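Side-chain contacts in (R)-specific secondary-alkylsulfatase (Pseudomonas sp., PDB 4AXH), which hydrolyses secondary alkyl sulfate esters enantioselectively, inverting the configuration at carbon to give (S)-alcohols from (R)-sulfates in a zinc-dependent reaction: residues A[289-294]-A[331-336]; A[318-323]-A[427-432]; A[433-436]-A[441-444]. All coordinates share one frame; numbering follows the deposited sequence.

Contact 1 of 3, residues A[289-294]-A[331-336]; sequences GSEAPS and KAWAGY. With ZN (zinc ion), chain D.
One face of the Trp-333 indole lies against Ser-290 and Glu-291, and the edge of the Tyr-336 ring meets Ser-290. This is packing behind the zinc site of a metallo-beta-lactamase fold. The loop between strands 280-286 and 296-300 rests here on helix 330-344. Ser-290 CB sits over the five-membered ring of Trp-333 in a CH-pi contact, 4.1 Å from its centroid and 24° off the normal. Further along the same face, the backbone Glu-291 N stands 3.9 Å above the indole plane, over its centre. Glu-291 CB reaches the six-membered ring, 3.5 Å from Trp-333 CZ2. Trp-333 also stacks with Tyr-376 of helix 362-388, and its NE1 is hydrogen-bonded to Asn-311 O. The NE1 bond helps fix the rotation of the indole, and the stack adds a second aromatic neighbour.

Ser-290 CB also lies near the plane of the Tyr-336 ring, 3.8 Å from Tyr-336 CD2. The serine is thus set between two aromatic side chains of the helix. Its OG is hydrogen-bonded to Thr-287 O, while Tyr-336 OH bonds to Leu-288 O. Both hydroxyls therefore tie to backbone carbonyls just ahead of the loop segment.

Glu-291 starts beside the indole and ends at the metal. Its CG is anti to the backbone N (chi1 -174°), and the chain then bends at chi2, which carries the carboxylate away from the helix. The carboxylate plane is turned 69° from the ring. His-179, His-181 and Asp-310 complete the protein ligands of this zinc, and a water is also bound. Trp-333 touches a metal ligand without reaching the metal. Coordination by Glu-291 is one-sided: OE2 lies 2.2 Å from the zinc ion, against 3.0 Å for OE1.

Contact 2 of 3, residues A[318-323]-A[427-432]; sequences NLLTPR and VYQRYL
The apolar part of this contact is one methyl pair, Leu-319 CD1 against Val-427 CG2 at 3.8 Å. The two side chains meet at an oblique angle. With CG anti to its carbonyl carbon (chi1 -70°), Leu-319 directs its CD1 branch at the helix.

The second kind of contact sets methyls against an amide. Leu-320 and Gln-429 cross at about a right angle. Leu-320 CD2 is 3.6 Å from Gln-429 OE1, and Leu-320 CD1 is 3.8 Å from Gln-429 NE2. Both methyls thus lie by the amide end. Gln-429 reaches that far because its chain is extended beyond CG.

No hydrogen bond joins the two segments. Gln-429 OE1 accepts one from Phe-434 N of the second subunit, so this buried oxygen is satisfied across the dimer interface. Leu-319 N bonds to Asn-423 OD1.

Residues 318-323 belong to the sulfate-binding site, and Asn-318 O is hydrogen-bonded to Arg-328, another residue of that site. The contact backs this loop, which runs between strand 305-307 and helix 330-344, with helix 420-431. Val-427 of that helix packs in turn on Ala-383 and Met-387 of helix 362-388.

Contact 3 of 3, residues A[433-436]-A[441-444]; sequences GFYD and NLDP
Tyr-435, Asn-441 and Leu-442 have the most surface buried in this contact. The Tyr-435 ring receives Leu-442 over one face and the backbone of Asn-441 at its edge. Leu-442 CD1 makes a CH-pi contact, 4.0 Å from the ring centroid and 23° off the normal. It lies toward the phenol end, 3.7 Å from Tyr-435 CZ. At the rim, Asn-441 O lies near the ring plane, 3.6 Å from Tyr-435 CD1. The tyrosine CG is anti to the backbone N (chi1 171°), which carries the ring over to the second segment.

Asn-441 turns its side chain toward Asp-436. The carboxylate and amide planes are 73° apart, and Asn-441 CB is 3.8 Å from Asp-436 OD1. That oxygen also accepts a hydrogen bond from Asn-438 N, forming an Asx turn that leads out of the first segment.

The second subunit meets both halves. Leu-442 packs on its Trp-517 and Tyr-435 on its Met-520, while Asp-443 forms a salt bridge with its Arg-425. The contact joins two parts of the connection between helices 420-431 and 447-457, a loop of the alkylsulfatase dimerisation region that is held against the partner subunit.

How the contacts relate
Contacts 1 and 2 interlock along the chain, since their segments alternate. Contact 3 follows in series. The centres of contacts 1 and 2 are about 14 Å apart, and Trp-333 joins them by packing on Asn-318 and Leu-319. The centres of contacts 2 and 3 are about 15 Å apart, and they meet where helix 420-431 runs into its following loop, with a probable hydrogen bond between Tyr-428 O and Gly-433 N. Contacts 1 and 3 do not touch; their centres are about 28 Å apart. Together they trace a path from the zinc site, past the sulfate-binding loop, to the dimerisation region. Contact 2 bridges the catalytic and dimerisation regions, so the active-site surroundings lie close to the subunit interface.

Contact 1 of 3, residues A[289-294]-A[331-336]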
# COMPACT_ATOMS: atom_id res chain seq x y z
N GLY A 289 -5.21 -11.43 -7.03
CA GLY A 289 -4.43 -10.34 -6.44
C GLY A 289 -3.24 -9.80 -7.22
O GLY A 289 -2.57 -8.86 -6.75
N SER A 290 -2.92 -10.40 -8.38
CA SER A 290 -1.79 -9.93 -9.21
C SER A 290 -2.18 -8.61 -9.95
O SER A 290 -2.30 -7.59 -9.30
CB SER A 290 -1.29 -11.05 -10.12
OG SER A 290 -2.31 -11.57 -10.95
N GLU A 291 -2.44 -8.65 -11.28
CA GLU A 291 -2.85 -7.48 -12.06
C GLU A 291 -4.28 -6.97 -11.62
O GLU A 291 -4.57 -5.78 -11.76
CB GLU A 291 -2.80 -7.83 -13.56
CG GLU A 291 -3.06 -6.65 -14.47
CD GLU A 291 -4.51 -6.52 -14.90
OE1 GLU A 291 -5.27 -7.49 -14.68
OE2 GLU A 291 -4.86 -5.49 -15.51
N ALA A 292 -5.16 -7.88 -11.13
CA ALA A 292 -6.50 -7.57 -10.67
C ALA A 292 -6.84 -8.42 -9.46
O ALA A 292 -6.35 -9.54 -9.37
CB ALA A 292 -7.53 -7.81 -11.77
N PRO A 293 -7.70 -7.92 -8.52
CA PRO A 293 -8.07 -8.73 -7.33
C PRO A 293 -8.77 -10.05 -7.64
O PRO A 293 -8.46 -11.07 -7.02
CB PRO A 293 -8.97 -7.79 -6.53
CG PRO A 293 -8.57 -6.42 -6.99
CD PRO A 293 -8.34 -6.59 -8.46
N SER A 294 -9.69 -10.03 -8.62
CA SER A 294 -10.41 -11.20 -9.11
C SER A 294 -9.82 -11.38 -10.48
O SER A 294 -10.00 -10.52 -11.34
CB SER A 294 -11.91 -10.94 -9.15
OG SER A 294 -12.59 -12.16 -9.34
N LYS A 331 5.48 -9.81 -5.92
CA LYS A 331 5.86 -11.16 -5.48
C LYS A 331 4.80 -12.20 -5.89
O LYS A 331 5.15 -13.24 -6.45
CB LYS A 331 6.17 -11.19 -3.96
CG LYS A 331 6.17 -12.57 -3.30
CD LYS A 331 7.51 -12.93 -2.64
CE LYS A 331 8.42 -13.74 -3.55
NZ LYS A 331 9.14 -12.89 -4.55
N ALA A 332 3.53 -11.88 -5.66
CA ALA A 332 2.43 -12.79 -6.01
C ALA A 332 2.27 -12.89 -7.53
O ALA A 332 2.04 -13.98 -8.08
CB ALA A 332 1.13 -12.32 -5.35
N TRP A 333 2.41 -11.74 -8.20
CA TRP A 333 2.36 -11.63 -9.66
C TRP A 333 3.42 -12.57 -10.31
O TRP A 333 3.04 -13.42 -11.12
CB TRP A 333 2.60 -10.17 -10.07
CG TRP A 333 2.01 -9.76 -11.39
CD1 TRP A 333 1.91 -10.51 -12.53
CD2 TRP A 333 1.57 -8.44 -11.73
NE1 TRP A 333 1.43 -9.75 -13.56
CE2 TRP A 333 1.20 -8.47 -13.10
CE3 TRP A 333 1.44 -7.23 -11.00
CZ2 TRP A 333 0.67 -7.34 -13.74
CZ3 TRP A 333 0.98 -6.11 -11.65
CH2 TRP A 333 0.56 -6.18 -13.00
N ALA A 334 4.71 -12.45 -9.90
CA ALA A 334 5.78 -13.30 -10.42
C ALA A 334 5.51 -14.80 -10.16
O ALA A 334 5.73 -15.62 -11.06
CB ALA A 334 7.13 -12.89 -9.84
N GLY A 335 4.95 -15.12 -9.00
CA GLY A 335 4.57 -16.49 -8.62
C GLY A 335 3.50 -17.11 -9.50
O GLY A 335 3.52 -18.33 -9.75
N TYR A 336 2.55 -16.27 -9.99
CA TYR A 336 1.47 -16.73 -10.86
C TYR A 336 1.94 -16.92 -12.31
O TYR A 336 1.42 -17.76 -13.05
CB TYR A 336 0.29 -15.74 -10.81
CG TYR A 336 -0.51 -15.78 -9.52
CD1 TYR A 336 -0.97 -16.98 -8.99
CD2 TYR A 336 -0.87 -14.60 -8.87
CE1 TYR A 336 -1.72 -17.02 -7.83
CE2 TYR A 336 -1.62 -14.63 -7.70
CZ TYR A 336 -2.05 -15.85 -7.18
OH TYR A 336 -2.85 -15.90 -6.07
ZN ZN D . -6.83 -5.65 -16.40
O HOH W 1 -7.42 -4.11 -17.67

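Contact 2 of 3, residues A[318-323]-A[427-432]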
# COMPACT_ATOMS: atom_id res chain seq x y z
N ASN A 318 1.61 -1.82 -14.33
CA ASN A 318 1.73 -0.97 -13.15
C ASN A 318 1.62 -1.73 -11.85
O ASN A 318 0.77 -2.60 -11.72
CB ASN A 318 0.65 0.11 -13.17
CG ASN A 318 0.87 1.22 -14.15
OD1 ASN A 318 1.87 2.00 -14.09
ND2 ASN A 318 -0.12 1.40 -15.01
N LEU A 319 2.43 -1.34 -10.86
CA LEU A 319 2.29 -1.84 -9.49
C LEU A 319 1.43 -0.78 -8.75
O LEU A 319 0.76 -1.10 -7.78
CB LEU A 319 3.65 -2.08 -8.80
CG LEU A 319 4.44 -3.24 -9.35
CD1 LEU A 319 5.82 -3.30 -8.75
CD2 LEU A 319 3.68 -4.57 -9.21
N LEU A 320 1.46 0.46 -9.27
CA LEU A 320 0.71 1.63 -8.81
C LEU A 320 0.23 2.41 -10.03
O LEU A 320 1.02 3.20 -10.59
CB LEU A 320 1.54 2.55 -7.85
CG LEU A 320 0.77 3.72 -7.20
CD1 LEU A 320 -0.09 3.24 -6.06
CD2 LEU A 320 1.71 4.79 -6.70
N THR A 321 -1.04 2.22 -10.42
CA THR A 321 -1.62 2.94 -11.56
C THR A 321 -1.64 4.48 -11.36
O THR A 321 -1.86 4.95 -10.24
CB THR A 321 -2.85 2.25 -12.19
OG1 THR A 321 -3.60 3.19 -12.95
CG2 THR A 321 -3.73 1.59 -11.21
N PRO A 322 -1.26 5.27 -12.40
CA PRO A 322 -1.17 6.75 -12.24
C PRO A 322 -2.47 7.52 -11.92
O PRO A 322 -2.41 8.66 -11.44
CB PRO A 322 -0.54 7.21 -13.56
CG PRO A 322 0.04 6.00 -14.15
CD PRO A 322 -0.84 4.88 -13.76
N ARG A 323 -3.63 6.90 -12.17
CA ARG A 323 -4.93 7.50 -11.85
C ARG A 323 -5.19 7.46 -10.33
O ARG A 323 -6.09 8.15 -9.85
CB ARG A 323 -6.06 6.76 -12.59
CG ARG A 323 -6.25 5.28 -12.20
CD ARG A 323 -7.23 4.63 -13.14
NE ARG A 323 -8.48 4.24 -12.45
CZ ARG A 323 -9.68 4.79 -12.66
NH1 ARG A 323 -9.82 5.77 -13.55
NH2 ARG A 323 -10.75 4.35 -12.00
N VAL A 427 7.10 -0.35 -4.64
CA VAL A 427 7.53 -1.48 -3.76
C VAL A 427 7.96 -0.88 -2.38
O VAL A 427 7.62 -1.44 -1.34
CB VAL A 427 8.60 -2.44 -4.39
CG1 VAL A 427 8.95 -3.61 -3.45
CG2 VAL A 427 8.14 -2.99 -5.74
N TYR A 428 8.64 0.29 -2.39
CA TYR A 428 9.03 1.04 -1.20
C TYR A 428 7.77 1.46 -0.45
O TYR A 428 7.70 1.18 0.74
CB TYR A 428 9.88 2.26 -1.55
CG TYR A 428 10.48 2.96 -0.35
CD1 TYR A 428 9.75 3.89 0.38
CD2 TYR A 428 11.79 2.69 0.05
CE1 TYR A 428 10.30 4.55 1.48
CE2 TYR A 428 12.35 3.34 1.15
CZ TYR A 428 11.61 4.27 1.85
OH TYR A 428 12.19 4.90 2.93
N GLN A 429 6.78 2.09 -1.13
CA GLN A 429 5.47 2.48 -0.57
C GLN A 429 4.75 1.27 0.05
O GLN A 429 4.33 1.33 1.22
CB GLN A 429 4.57 3.14 -1.65
CG GLN A 429 3.09 3.29 -1.25
CD GLN A 429 2.15 3.63 -2.39
OE1 GLN A 429 2.43 4.52 -3.21
NE2 GLN A 429 0.98 2.99 -2.43
N ARG A 430 4.63 0.17 -0.73
CA ARG A 430 3.98 -1.06 -0.26
C ARG A 430 4.58 -1.65 1.04
O ARG A 430 3.83 -1.98 1.94
CB ARG A 430 3.78 -2.09 -1.41
CG ARG A 430 4.04 -3.55 -1.03
CD ARG A 430 3.02 -4.55 -1.54
NE ARG A 430 3.37 -5.86 -0.98
CZ ARG A 430 2.51 -6.79 -0.59
NH1 ARG A 430 1.20 -6.58 -0.69
NH2 ARG A 430 2.95 -7.93 -0.06
N TYR A 431 5.91 -1.73 1.15
CA TYR A 431 6.57 -2.33 2.32
C TYR A 431 6.90 -1.33 3.41
O TYR A 431 6.99 -1.72 4.57
CB TYR A 431 7.85 -3.11 1.93
CG TYR A 431 7.61 -4.41 1.21
CD1 TYR A 431 7.27 -5.56 1.90
CD2 TYR A 431 7.75 -4.50 -0.18
CE1 TYR A 431 7.03 -6.77 1.24
CE2 TYR A 431 7.55 -5.71 -0.85
CZ TYR A 431 7.19 -6.85 -0.14
OH TYR A 431 6.94 -8.04 -0.83
N LEU A 432 7.17 -0.07 3.06
CA LEU A 432 7.54 0.93 4.07
C LEU A 432 6.59 2.16 4.13
O LEU A 432 6.25 2.62 5.23
CB LEU A 432 9.02 1.34 3.97
CG LEU A 432 10.06 0.19 4.08
CD1 LEU A 432 11.49 0.69 3.85
CD2 LEU A 432 9.98 -0.56 5.41

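Contact 3 of 3, residues A[433-436]-A[441-444]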
# COMPACT_ATOMS: atom_id res chain seq x y z
N GLY A 433 6.18 2.67 2.98
CA GLY A 433 5.29 3.81 2.91
C GLY A 433 5.92 5.07 2.37
O GLY A 433 7.13 5.09 2.10
N PHE A 434 5.10 6.13 2.21
CA PHE A 434 5.50 7.40 1.62
C PHE A 434 6.65 8.08 2.35
O PHE A 434 7.39 8.85 1.73
CB PHE A 434 4.29 8.36 1.49
CG PHE A 434 3.89 9.05 2.78
CD1 PHE A 434 3.00 8.45 3.66
CD2 PHE A 434 4.44 10.29 3.12
CE1 PHE A 434 2.68 9.06 4.87
CE2 PHE A 434 4.13 10.89 4.35
CZ PHE A 434 3.24 10.28 5.20
N TYR A 435 6.75 7.86 3.66
CA TYR A 435 7.75 8.51 4.52
C TYR A 435 9.08 7.78 4.47
O TYR A 435 9.12 6.57 4.73
CB TYR A 435 7.19 8.62 5.96
CG TYR A 435 8.18 9.09 7.00
CD1 TYR A 435 8.80 10.34 6.89
CD2 TYR A 435 8.48 8.31 8.11
CE1 TYR A 435 9.72 10.77 7.84
CE2 TYR A 435 9.36 8.76 9.09
CZ TYR A 435 9.99 9.99 8.95
OH TYR A 435 10.89 10.44 9.87
N ASP A 436 10.16 8.50 4.12
CA ASP A 436 11.49 7.92 3.93
C ASP A 436 12.31 7.54 5.18
O ASP A 436 13.33 6.86 5.06
CB ASP A 436 12.33 8.72 2.91
CG ASP A 436 12.77 10.13 3.33
OD1 ASP A 436 12.41 10.56 4.45
OD2 ASP A 436 13.49 10.79 2.54
N ASN A 441 11.62 15.15 6.48
CA ASN A 441 10.46 14.91 5.63
C ASN A 441 9.26 14.36 6.44
O ASN A 441 8.36 13.73 5.84
CB ASN A 441 10.82 13.96 4.48
CG ASN A 441 12.01 14.40 3.68
OD1 ASN A 441 13.09 13.81 3.78
ND2 ASN A 441 11.85 15.44 2.87
N LEU A 442 9.23 14.58 7.76
CA LEU A 442 8.15 14.08 8.61
C LEU A 442 6.83 14.84 8.40
O LEU A 442 5.76 14.22 8.36
CB LEU A 442 8.58 14.07 10.08
CG LEU A 442 7.71 13.34 11.11
CD1 LEU A 442 7.38 11.93 10.69
CD2 LEU A 442 8.38 13.32 12.43
N ASP A 443 6.91 16.17 8.25
CA ASP A 443 5.75 17.03 8.05
C ASP A 443 6.03 18.02 6.91
O ASP A 443 6.31 19.20 7.15
CB ASP A 443 5.38 17.74 9.37
CG ASP A 443 4.04 18.43 9.37
OD1 ASP A 443 3.19 18.07 8.53
OD2 ASP A 443 3.84 19.33 10.20
N PRO A 444 5.97 17.58 5.64
CA PRO A 444 6.29 18.51 4.54
C PRO A 444 5.23 19.58 4.33
O PRO A 444 4.07 19.38 4.71
CB PRO A 444 6.42 17.59 3.31
CG PRO A 444 6.56 16.19 3.88
CD PRO A 444 5.72 16.22 5.13